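Local coordinates for uncharacterized protein (Thermotoga maritima, PDB 1VMJ) that is of uncharacterised function, belongs to the YjbQ (UPF0047) family and may act as a thiamin phosphate synthase, at residues Leu20-Thr34 / Gln130-Val144. Numbering follows the deposited sequence. Where two conformers were deposited one is given.
With SO4 (sulfate ion), chain C.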
ATOM      1  N   LEU A  20     -14.065 -11.972  -6.825  1.00 12.14           N
ATOM      2  CA  LEU A  20     -14.606 -12.637  -5.651  1.00 12.14           C
ATOM      3  C   LEU A  20     -15.631 -11.696  -5.053  1.00 13.58           C
ATOM      4  O   LEU A  20     -15.338 -10.539  -4.814  1.00 14.31           O
ATOM      5  CB  LEU A  20     -13.475 -12.934  -4.652  1.00 13.22           C
ATOM      6  CG  LEU A  20     -12.376 -13.851  -5.164  1.00 13.35           C
ATOM      7  CD1 LEU A  20     -11.255 -13.900  -4.122  1.00 18.89           C
ATOM      8  CD2 LEU A  20     -12.875 -15.254  -5.472  1.00 14.82           C
ATOM      9  N   TRP A  21     -16.839 -12.177  -4.793  1.00 12.59           N
ATOM     10  CA  TRP A  21     -17.922 -11.323  -4.308  1.00 13.85           C
ATOM     11  C   TRP A  21     -18.238 -11.596  -2.859  1.00 16.03           C
ATOM     12  O   TRP A  21     -18.107 -12.731  -2.405  1.00 15.32           O
ATOM     13  CB  TRP A  21     -19.160 -11.511  -5.158  1.00 13.66           C
ATOM     14  CG  TRP A  21     -19.084 -10.965  -6.586  1.00 13.44           C
ATOM     15  CD1 TRP A  21     -17.974 -10.555  -7.269  1.00 16.41           C
ATOM     16  CD2 TRP A  21     -20.196 -10.777  -7.470  1.00 12.08           C
ATOM     17  NE1 TRP A  21     -18.336 -10.128  -8.526  1.00 17.74           N
ATOM     18  CE2 TRP A  21     -19.688 -10.236  -8.665  1.00 14.74           C
ATOM     19  CE3 TRP A  21     -21.579 -10.970  -7.353  1.00 15.65           C
ATOM     20  CZ2 TRP A  21     -20.490  -9.946  -9.749  1.00 14.64           C
ATOM     21  CZ3 TRP A  21     -22.371 -10.677  -8.437  1.00 13.91           C
ATOM     22  CH2 TRP A  21     -21.827 -10.148  -9.613  1.00 15.65           C
ATOM     23  N   PHE A  22     -18.632 -10.541  -2.157  1.00 16.59           N
ATOM     24  CA  PHE A  22     -18.971 -10.605  -0.731  1.00 16.41           C
ATOM     25  C   PHE A  22     -20.245  -9.822  -0.492  1.00 18.64           C
ATOM     26  O   PHE A  22     -20.558  -8.871  -1.192  1.00 17.43           O
ATOM     27  CB  PHE A  22     -17.815 -10.061   0.123  1.00 17.85           C
ATOM     28  CG  PHE A  22     -16.543 -10.758  -0.140  1.00 16.74           C
ATOM     29  CD1 PHE A  22     -16.246 -11.943   0.509  1.00 20.78           C
ATOM     30  CD2 PHE A  22     -15.691 -10.312  -1.147  1.00 18.08           C
ATOM     31  CE1 PHE A  22     -15.099 -12.640   0.217  1.00 22.59           C
ATOM     32  CE2 PHE A  22     -14.547 -10.995  -1.439  1.00 16.63           C
ATOM     33  CZ  PHE A  22     -14.241 -12.150  -0.767  1.00 19.68           C
ATOM     34  N   HIS A  23     -21.017 -10.279   0.485  1.00 19.39           N
ATOM     35  CA  HIS A  23     -22.185  -9.554   0.953  1.00 21.02           C
ATOM     36  C   HIS A  23     -22.232  -9.802   2.448  1.00 21.44           C
ATOM     37  O   HIS A  23     -22.762 -10.821   2.902  1.00 21.70           O
ATOM     38  CB  HIS A  23     -23.461 -10.061   0.277  1.00 22.36           C
ATOM     39  CG  HIS A  23     -24.681  -9.225   0.549  1.00 22.14           C
ATOM     40  ND1 HIS A  23     -25.336  -9.223   1.762  1.00 29.60           N
ATOM     41  CD2 HIS A  23     -25.342  -8.339  -0.233  1.00 22.70           C
ATOM     42  CE1 HIS A  23     -26.360  -8.389   1.705  1.00 24.44           C
ATOM     43  NE2 HIS A  23     -26.391  -7.842   0.504  1.00 27.09           N
ATOM     44  N   THR A  24     -21.628  -8.918   3.235  1.00 16.84           N
ATOM     45  CA  THR A  24     -21.469  -9.192   4.641  1.00 17.10           C
ATOM     46  C   THR A  24     -22.771  -8.949   5.405  1.00 15.13           C
ATOM     47  O   THR A  24     -23.575  -8.096   5.044  1.00 15.86           O
ATOM     48  CB  THR A  24     -20.356  -8.339   5.234  1.00 16.81           C
ATOM     49  OG1 THR A  24     -20.704  -6.954   5.113  1.00 17.06           O
ATOM     50  CG2 THR A  24     -19.055  -8.605   4.489  1.00 19.95           C
ATOM     51  N   LYS A  25     -22.936  -9.692   6.495  1.00 15.60           N
ATOM     52  CA  LYS A  25     -24.115  -9.570   7.340  1.00 19.18           C
ATOM     53  C   LYS A  25     -24.149  -8.214   8.052  1.00 18.97           C
ATOM     54  O   LYS A  25     -25.223  -7.632   8.267  1.00 19.79           O
ATOM     55  CB  LYS A  25     -24.124 -10.700   8.369  1.00 20.33           C
ATOM     56  CG  LYS A  25     -25.275 -10.620   9.368  1.00 29.12           C
ATOM     57  CD  LYS A  25     -25.350 -11.860  10.250  1.00 38.61           C
ATOM     58  CE  LYS A  25     -26.353 -11.661  11.380  1.00 42.97           C
ATOM     59  NZ  LYS A  25     -26.851 -12.960  11.921  1.00 50.90           N
ATOM     60  N   ARG A  26     -22.973  -7.719   8.418  1.00 18.98           N
ATOM     61  CA  ARG A  26     -22.871  -6.476   9.168  1.00 19.64           C
ATOM     62  C   ARG A  26     -22.060  -5.436   8.403  1.00 17.23           C
ATOM     63  O   ARG A  26     -21.455  -5.706   7.376  1.00 16.51           O
ATOM     64  CB  ARG A  26     -22.222  -6.751  10.518  1.00 20.05           C
ATOM     65  CG  ARG A  26     -22.891  -7.905  11.294  0.65 28.46           C
ATOM     66  CD  ARG A  26     -22.349  -8.079  12.711  0.65 35.08           C
ATOM     67  NE  ARG A  26     -23.153  -9.020  13.504  0.65 44.65           N
ATOM     68  CZ  ARG A  26     -23.037 -10.354  13.489  0.65 48.76           C
ATOM     69  NH1 ARG A  26     -22.144 -10.957  12.709  0.65 53.19           N
ATOM     70  NH2 ARG A  26     -23.827 -11.097  14.259  0.65 49.91           N
ATOM     71  N   ARG A  27     -22.030  -4.233   8.938  1.00 16.48           N
ATOM     72  CA  ARG A  27     -21.345  -3.117   8.297  1.00 14.63           C
ATOM     73  C   ARG A  27     -19.844  -3.367   8.103  1.00 11.40           C
ATOM     74  O   ARG A  27     -19.279  -3.023   7.051  1.00 14.29           O
ATOM     75  CB  ARG A  27     -21.533  -1.845   9.140  1.00 16.19           C
ATOM     76  CG  ARG A  27     -21.018  -0.581   8.498  1.00 17.63           C
ATOM     77  CD  ARG A  27     -21.169   0.569   9.446  1.00 15.88           C
ATOM     78  NE  ARG A  27     -20.542   1.791   8.955  1.00 18.58           N
ATOM     79  CZ  ARG A  27     -21.192   2.771   8.350  1.00 17.59           C
ATOM     80  NH1 ARG A  27     -22.499   2.687   8.147  1.00 19.54           N
ATOM     81  NH2 ARG A  27     -20.533   3.858   7.956  1.00 18.64           N
ATOM     82  N   ARG A  28     -19.222  -3.882   9.164  1.00 13.46           N
ATOM     83  CA  ARG A  28     -17.794  -4.147   9.152  1.00 14.12           C
ATOM     84  C   ARG A  28     -17.528  -5.621   9.457  1.00 15.59           C
ATOM     85  O   ARG A  28     -18.174  -6.205  10.336  1.00 20.13           O
ATOM     86  CB  ARG A  28     -17.053  -3.273  10.163  1.00 16.19           C
ATOM     87  CG  ARG A  28     -17.224  -1.775   9.933  1.00 14.77           C
ATOM     88  CD  ARG A  28     -16.163  -0.932  10.620  1.00 16.89           C
ATOM     89  NE  ARG A  28     -16.424  -0.800  12.045  1.00 16.94           N
ATOM     90  CZ  ARG A  28     -17.291   0.068  12.575  1.00 16.68           C
ATOM     91  NH1 ARG A  28     -17.988   0.884  11.805  1.00 16.52           N
ATOM     92  NH2 ARG A  28     -17.474   0.109  13.887  1.00 20.33           N
ATOM     93  N   GLU A  29     -16.546  -6.185   8.765  1.00 15.04           N
ATOM     94  CA  GLU A  29     -16.172  -7.589   8.901  1.00 16.22           C
ATOM     95  C   GLU A  29     -14.818  -7.838   8.268  1.00 14.24           C
ATOM     96  O   GLU A  29     -14.507  -7.210   7.275  1.00 16.05           O
ATOM     97  CB  GLU A  29     -17.220  -8.500   8.240  1.00 19.14           C
ATOM     98  CG  GLU A  29     -16.950  -9.985   8.516  1.00 19.07           C
ATOM     99  CD  GLU A  29     -18.008 -10.941   7.972  1.00 19.40           C
ATOM    100  OE1 GLU A  29     -19.048 -10.478   7.453  1.00 26.77           O
ATOM    101  OE2 GLU A  29     -17.774 -12.179   8.095  1.00 24.85           O
ATOM    102  N   PHE A  30     -14.015  -8.725   8.864  1.00 13.88           N
ATOM    103  CA  PHE A  30     -12.808  -9.231   8.223  1.00 14.53           C
ATOM    104  C   PHE A  30     -13.078 -10.661   7.784  1.00 13.40           C
ATOM    105  O   PHE A  30     -13.575 -11.474   8.583  1.00 15.36           O
ATOM    106  CB  PHE A  30     -11.619  -9.191   9.173  0.65 14.96           C
ATOM    107  CG  PHE A  30     -11.307  -7.814   9.686  0.65 14.39           C
ATOM    108  CD1 PHE A  30     -10.821  -6.834   8.843  0.65 16.89           C
ATOM    109  CD2 PHE A  30     -11.486  -7.499  11.032  0.65 17.24           C
ATOM    110  CE1 PHE A  30     -10.528  -5.567   9.325  0.65 18.53           C
ATOM    111  CE2 PHE A  30     -11.200  -6.227  11.513  0.65 22.25           C
ATOM    112  CZ  PHE A  30     -10.719  -5.270  10.667  0.65 18.42           C
ATOM    113  N   ILE A  31     -12.757 -10.966   6.544  1.00 13.07           N
ATOM    114  CA  ILE A  31     -12.960 -12.302   5.997  1.00 14.00           C
ATOM    115  C   ILE A  31     -11.646 -12.849   5.463  1.00 14.41           C
ATOM    116  O   ILE A  31     -11.022 -12.219   4.635  1.00 12.85           O
ATOM    117  CB  ILE A  31     -14.015 -12.281   4.881  1.00 14.50           C
ATOM    118  CG1 ILE A  31     -15.353 -11.800   5.447  1.00 17.59           C
ATOM    119  CG2 ILE A  31     -14.164 -13.679   4.246  1.00 18.58           C
ATOM    120  CD1 ILE A  31     -16.431 -11.667   4.435  1.00 20.94           C
ATOM    121  N   ASN A  32     -11.220 -14.011   5.964  1.00 14.16           N
ATOM    122  CA  ASN A  32      -9.998 -14.650   5.471  1.00 12.51           C
ATOM    123  C   ASN A  32     -10.274 -15.219   4.075  1.00 14.09           C
ATOM    124  O   ASN A  32     -11.087 -16.116   3.895  1.00 15.50           O
ATOM    125  CB  ASN A  32      -9.514 -15.739   6.441  1.00 12.88           C
ATOM    126  CG  ASN A  32      -8.166 -16.265   6.099  1.00 15.12           C
ATOM    127  OD1 ASN A  32      -7.757 -16.242   4.937  1.00 15.57           O
ATOM    128  ND2 ASN A  32      -7.455 -16.766   7.115  1.00 15.14           N
ATOM    129  N   ILE A  33      -9.590 -14.672   3.069  1.00 12.70           N
ATOM    130  CA  ILE A  33      -9.767 -15.094   1.670  1.00 12.25           C
ATOM    131  C   ILE A  33      -8.571 -15.895   1.124  1.00 12.85           C
ATOM    132  O   ILE A  33      -8.509 -16.234  -0.061  1.00 12.44           O
ATOM    133  CB  ILE A  33     -10.074 -13.896   0.722  1.00 13.57           C
ATOM    134  CG1 ILE A  33      -8.939 -12.880   0.648  1.00 13.58           C
ATOM    135  CG2 ILE A  33     -11.394 -13.293   1.165  1.00 13.57           C
ATOM    136  CD1 ILE A  33      -9.229 -11.777  -0.395  1.00 14.58           C
ATOM    137  N   THR A  34      -7.612 -16.224   1.998  1.00 12.17           N
ATOM    138  CA  THR A  34      -6.451 -16.949   1.567  1.00 13.01           C
ATOM    139  C   THR A  34      -6.765 -18.208   0.764  1.00 12.41           C
ATOM    140  O   THR A  34      -6.167 -18.408  -0.301  1.00 12.95           O
ATOM    141  CB  THR A  34      -5.501 -17.285   2.736  1.00 12.21           C
ATOM    142  OG1 THR A  34      -5.379 -16.171   3.629  1.00 13.62           O
ATOM    143  CG2 THR A  34      -4.143 -17.672   2.204  1.00 12.77           C
ATOM    144  N   GLN A 130      -1.767 -14.168   6.183  1.00 12.66           N
ATOM    145  CA  GLN A 130      -3.081 -14.534   5.684  1.00 13.32           C
ATOM    146  C   GLN A 130      -3.708 -13.327   5.018  1.00 13.55           C
ATOM    147  O   GLN A 130      -3.529 -12.206   5.469  1.00 13.04           O
ATOM    148  CB  GLN A 130      -3.971 -15.016   6.820  1.00 14.10           C
ATOM    149  CG  GLN A 130      -3.550 -16.324   7.474  1.00 13.21           C
ATOM    150  CD  GLN A 130      -3.859 -17.541   6.642  1.00 17.09           C
ATOM    151  OE1 GLN A 130      -5.010 -17.905   6.466  1.00 21.39           O
ATOM    152  NE2 GLN A 130      -2.831 -18.139   6.078  1.00 18.39           N
ATOM    153  N   VAL A 131      -4.448 -13.559   3.944  1.00 11.92           N
ATOM    154  CA  VAL A 131      -5.049 -12.474   3.177  1.00 13.59           C
ATOM    155  C   VAL A 131      -6.510 -12.317   3.595  1.00 13.05           C
ATOM    156  O   VAL A 131      -7.262 -13.280   3.700  1.00 13.91           O
ATOM    157  CB  VAL A 131      -5.019 -12.754   1.665  1.00 12.20           C
ATOM    158  CG1 VAL A 131      -5.433 -11.492   0.895  1.00 14.46           C
ATOM    159  CG2 VAL A 131      -3.636 -13.218   1.203  1.00 13.31           C
ATOM    160  N   PHE A 132      -6.871 -11.058   3.845  1.00 12.26           N
ATOM    161  CA  PHE A 132      -8.205 -10.656   4.287  1.00 12.99           C
ATOM    162  C   PHE A 132      -8.867  -9.664   3.374  1.00 14.32           C
ATOM    163  O   PHE A 132      -8.218  -8.757   2.814  1.00 13.48           O
ATOM    164  CB  PHE A 132      -8.124 -10.029   5.686  1.00 14.87           C
ATOM    165  CG  PHE A 132      -7.811 -11.024   6.733  1.00 13.35           C
ATOM    166  CD1 PHE A 132      -6.488 -11.307   7.079  1.00 16.29           C
ATOM    167  CD2 PHE A 132      -8.821 -11.741   7.328  1.00 18.78           C
ATOM    168  CE1 PHE A 132      -6.195 -12.278   8.018  1.00 19.17           C
ATOM    169  CE2 PHE A 132      -8.516 -12.731   8.260  1.00 20.43           C
ATOM    170  CZ  PHE A 132      -7.193 -12.983   8.583  1.00 18.97           C
ATOM    171  N   TYR A 133     -10.178  -9.842   3.254  1.00 13.32           N
ATOM    172  CA  TYR A 133     -11.073  -8.798   2.795  1.00 13.15           C
ATOM    173  C   TYR A 133     -11.518  -8.060   4.037  1.00 13.46           C
ATOM    174  O   TYR A 133     -12.042  -8.661   4.980  1.00 14.68           O
ATOM    175  CB  TYR A 133     -12.300  -9.386   2.073  1.00 13.59           C
ATOM    176  CG  TYR A 133     -13.263  -8.341   1.569  1.00 13.78           C
ATOM    177  CD1 TYR A 133     -12.830  -7.336   0.719  1.00 14.37           C
ATOM    178  CD2 TYR A 133     -14.600  -8.332   1.978  1.00 13.72           C
ATOM    179  CE1 TYR A 133     -13.704  -6.368   0.251  1.00 15.07           C
ATOM    180  CE2 TYR A 133     -15.493  -7.371   1.502  1.00 12.19           C
ATOM    181  CZ  TYR A 133     -15.022  -6.387   0.652  1.00 12.40           C
ATOM    182  OH  TYR A 133     -15.866  -5.423   0.197  1.00 15.37           O
ATOM    183  N   GLY A 134     -11.290  -6.751   4.043  1.00 13.57           N
ATOM    184  CA  GLY A 134     -11.713  -5.880   5.113  1.00 14.13           C
ATOM    185  C   GLY A 134     -12.885  -5.052   4.655  1.00 12.35           C
ATOM    186  O   GLY A 134     -12.733  -4.081   3.893  1.00 13.37           O
ATOM    187  N   GLU A 135     -14.070  -5.444   5.075  1.00 12.20           N
ATOM    188  CA  GLU A 135     -15.277  -4.728   4.731  1.00 12.80           C
ATOM    189  C   GLU A 135     -15.543  -3.621   5.741  1.00 13.17           C
ATOM    190  O   GLU A 135     -15.630  -3.904   6.925  1.00 13.52           O
ATOM    191  CB  GLU A 135     -16.472  -5.702   4.732  1.00 14.24           C
ATOM    192  CG  GLU A 135     -17.792  -5.051   4.337  1.00 14.62           C
ATOM    193  CD  GLU A 135     -17.715  -4.454   2.960  1.00 17.25           C
ATOM    194  OE1 GLU A 135     -17.924  -5.206   1.971  1.00 14.85           O
ATOM    195  OE2 GLU A 135     -17.430  -3.244   2.876  1.00 15.83           O
ATOM    196  N   PHE A 136     -15.680  -2.373   5.279  1.00 13.42           N
ATOM    197  CA  PHE A 136     -16.012  -1.264   6.164  1.00 13.85           C
ATOM    198  C   PHE A 136     -17.373  -0.626   5.897  1.00 13.90           C
ATOM    199  O   PHE A 136     -17.791   0.255   6.631  1.00 14.40           O
ATOM    200  CB  PHE A 136     -14.876  -0.234   6.157  1.00 14.64           C
ATOM    201  CG  PHE A 136     -13.559  -0.838   6.542  1.00 14.94           C
ATOM    202  CD1 PHE A 136     -13.413  -1.405   7.788  1.00 16.42           C
ATOM    203  CD2 PHE A 136     -12.498  -0.910   5.660  1.00 15.08           C
ATOM    204  CE1 PHE A 136     -12.228  -2.009   8.155  1.00 17.77           C
ATOM    205  CE2 PHE A 136     -11.319  -1.508   6.031  1.00 17.05           C
ATOM    206  CZ  PHE A 136     -11.206  -2.063   7.292  1.00 16.18           C
ATOM    207  N   ASP A 137     -18.036  -1.054   4.821  1.00 14.58           N
ATOM    208  CA  ASP A 137     -19.390  -0.572   4.508  1.00 13.93           C
ATOM    209  C   ASP A 137     -20.153  -1.659   3.745  1.00 14.82           C
ATOM    210  O   ASP A 137     -20.448  -1.538   2.552  1.00 14.95           O
ATOM    211  CB  ASP A 137     -19.332   0.739   3.710  1.00 16.07           C
ATOM    212  CG  ASP A 137     -20.726   1.280   3.366  1.00 17.89           C
ATOM    213  OD1 ASP A 137     -21.649   1.133   4.217  1.00 18.18           O
ATOM    214  OD2 ASP A 137     -20.903   1.822   2.243  1.00 17.86           O
ATOM    215  N   GLY A 138     -20.452  -2.717   4.479  1.00 12.85           N
ATOM    216  CA  GLY A 138     -20.992  -3.945   3.897  1.00 13.57           C
ATOM    217  C   GLY A 138     -22.505  -4.010   3.823  1.00 13.75           C
ATOM    218  O   GLY A 138     -23.160  -2.998   3.666  1.00 14.76           O
ATOM    219  N   MET A 139     -23.043  -5.227   3.905  1.00 15.45           N
ATOM    220  CA  MET A 139     -24.483  -5.469   3.730  1.00 15.48           C
ATOM    221  C   MET A 139     -24.966  -5.105   2.333  1.00 16.75           C
ATOM    222  O   MET A 139     -26.129  -4.748   2.141  1.00 18.54           O
ATOM    223  CB  MET A 139     -25.314  -4.754   4.802  1.00 15.98           C
ATOM    224  CG  MET A 139     -24.832  -5.088   6.180  1.00 17.85           C
ATOM    225  SD  MET A 139     -25.781  -4.337   7.524  1.00 24.90           S
ATOM    226  CE  MET A 139     -25.628  -2.606   7.187  1.00 26.07           C
ATOM    227  N   ARG A 140     -24.075  -5.227   1.353  1.00 15.30           N
ATOM    228  CA  ARG A 140     -24.411  -5.040  -0.052  1.00 16.15           C
ATOM    229  C   ARG A 140     -23.342  -5.784  -0.833  1.00 17.42           C
ATOM    230  O   ARG A 140     -22.251  -6.005  -0.310  1.00 18.58           O
ATOM    231  CB  ARG A 140     -24.445  -3.567  -0.417  1.00 17.64           C
ATOM    232  CG  ARG A 140     -23.159  -2.813  -0.158  1.00 18.54           C
ATOM    233  CD  ARG A 140     -23.338  -1.338  -0.472  1.00 17.35           C
ATOM    234  NE  ARG A 140     -22.220  -0.498  -0.049  1.00 18.78           N
ATOM    235  CZ  ARG A 140     -21.241  -0.069  -0.835  1.00 18.49           C
ATOM    236  NH1 ARG A 140     -21.205  -0.394  -2.116  1.00 18.78           N
ATOM    237  NH2 ARG A 140     -20.279   0.682  -0.335  1.00 20.53           N
ATOM    238  N   PRO A 141     -23.641  -6.170  -2.091  1.00 19.93           N
ATOM    239  CA  PRO A 141     -22.687  -6.971  -2.851  1.00 18.85           C
ATOM    240  C   PRO A 141     -21.475  -6.158  -3.286  1.00 17.39           C
ATOM    241  O   PRO A 141     -21.607  -5.118  -3.940  1.00 18.11           O
ATOM    242  CB  PRO A 141     -23.499  -7.421  -4.075  1.00 22.11           C
ATOM    243  CG  PRO A 141     -24.498  -6.322  -4.265  1.00 28.06           C
ATOM    244  CD  PRO A 141     -24.868  -5.899  -2.869  1.00 23.67           C
ATOM    245  N   LYS A 142     -20.297  -6.620  -2.878  1.00 15.91           N
ATOM    246  CA  LYS A 142     -19.065  -5.928  -3.169  1.00 15.16           C
ATOM    247  C   LYS A 142     -18.034  -6.916  -3.642  1.00 16.35           C
ATOM    248  O   LYS A 142     -18.161  -8.132  -3.464  1.00 17.78           O
ATOM    249  CB  LYS A 142     -18.600  -5.156  -1.938  1.00 15.03           C
ATOM    250  CG  LYS A 142     -19.606  -4.057  -1.617  1.00 16.62           C
ATOM    251  CD  LYS A 142     -19.342  -3.351  -0.326  1.00 18.33           C
ATOM    252  CE  LYS A 142     -18.211  -2.337  -0.444  1.00 15.59           C
ATOM    253  NZ  LYS A 142     -18.062  -1.656   0.907  1.00 14.51           N
ATOM    254  N   ARG A 143     -17.007  -6.386  -4.288  1.00 15.30           N
ATOM    255  CA  ARG A 143     -16.126  -7.203  -5.085  1.00 13.74           C
ATOM    256  C   ARG A 143     -14.673  -6.974  -4.772  1.00 14.64           C
ATOM    257  O   ARG A 143     -14.256  -5.865  -4.479  1.00 13.88           O
ATOM    258  CB  ARG A 143     -16.356  -6.924  -6.558  1.00 15.40           C
ATOM    259  CG  ARG A 143     -17.788  -6.920  -6.967  1.00 17.67           C
ATOM    260  CD  ARG A 143     -17.888  -6.599  -8.408  1.00 18.69           C
ATOM    261  NE  ARG A 143     -19.273  -6.355  -8.785  1.00 22.67           N
ATOM    262  CZ  ARG A 143     -19.739  -6.537 -10.006  1.00 23.41           C
ATOM    263  NH1 ARG A 143     -18.942  -7.006 -10.973  1.00 19.42           N
ATOM    264  NH2 ARG A 143     -21.007  -6.247 -10.261  1.00 21.79           N
ATOM    265  N   VAL A 144     -13.927  -8.069  -4.888  1.00 13.19           N
ATOM    266  CA  VAL A 144     -12.480  -8.107  -4.865  1.00 13.41           C
ATOM    267  C   VAL A 144     -11.999  -8.670  -6.187  1.00 15.09           C
ATOM    268  O   VAL A 144     -12.581  -9.618  -6.717  1.00 14.22           O
ATOM    269  CB  VAL A 144     -12.005  -9.020  -3.712  1.00 14.11           C
ATOM    270  CG1 VAL A 144     -10.565  -9.421  -3.834  1.00 17.22           C
ATOM    271  CG2 VAL A 144     -12.257  -8.333  -2.378  1.00 16.34           C
TER
HETATM  272  S   SO4 C 141     -18.138   1.929  -3.178  1.00 17.65           S
HETATM  273  O1  SO4 C 141     -19.259   1.146  -3.658  1.00 23.70           O
HETATM  274  O2  SO4 C 141     -18.444   3.347  -3.148  1.00 22.50           O
HETATM  275  O3  SO4 C 141     -16.981   1.768  -4.081  1.00 15.73           O
HETATM  276  O4  SO4 C 141     -17.813   1.419  -1.876  1.00 21.40           O
HETATM  277  O   HOH W   1     -20.453  -6.654   1.747  1.00 17.65           O
HETATM  278  O   HOH W   2     -17.651   1.613   8.981  1.00 13.92           O
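Phe22 and Tyr133 leave their strands with different first torsions: CG of Phe22 lies anti to its carbonyl carbon (chi1 -56°), that of Tyr133 anti to its own backbone N (chi1 -180°). These torsions, on strands of two different sheets, let the rings slide past each other in opposite directions and meet as an offset stack, ring centroids 4.6 Å apart. Phe22 CE2 also reaches Val144 CG2 at 3.6 Å. This stack joins two antiparallel ladders, Leu20-Phe22 with Lys142-Val144 and Glu29-Asn32 with Phe132-Glu135.

On the other face of the first ladder, from the non-hydrogen-bonded pair at its middle, the extended Arg143 runs alongside Trp21. Its CG sits over the five-membered ring, and Trp21 CZ2 lies over the centre of the guanidinium, 3.5 Å from Arg143 CZ; Glu19 takes both Trp21 NE1 and Arg143 NH1. At the far end of the second ladder, Asn32 ND2 gives a nearly straight bond of 2.8 Å to a lone pair of Gln130 OE1, while Asn32 OD1 closes an Asx turn by accepting from Thr34 N and also takes a bond from Thr34 OG1. Thr34 OG1 in turn receives Val131 N at 2.8 Å, just where helix 34-44 begins.

Between the ladders the two connecting loops are tied together. Thr24 OG1 donates to Arg26 O and accepts from Met139 N at 3.1 Å, and Gly138 N bonds to Arg27 O. Water 1 links Thr24 N to Glu135 OE1 and Arg140 O.

Tyr133 OH meets Glu135 OE1 from above the carboxylate plane, whereas Glu135 OE2 takes Lys142 NZ at 2.6 Å and Asp137 N. With so many donors around it, buried Glu135 is probably held in one orientation. Arg140, in a salt bridge with Asp137, joins Thr59, His57 and Ile58 in binding a sulfate, probably from the crystallisation liquor; the gathered donors are consistent with a pocket able to take an anion.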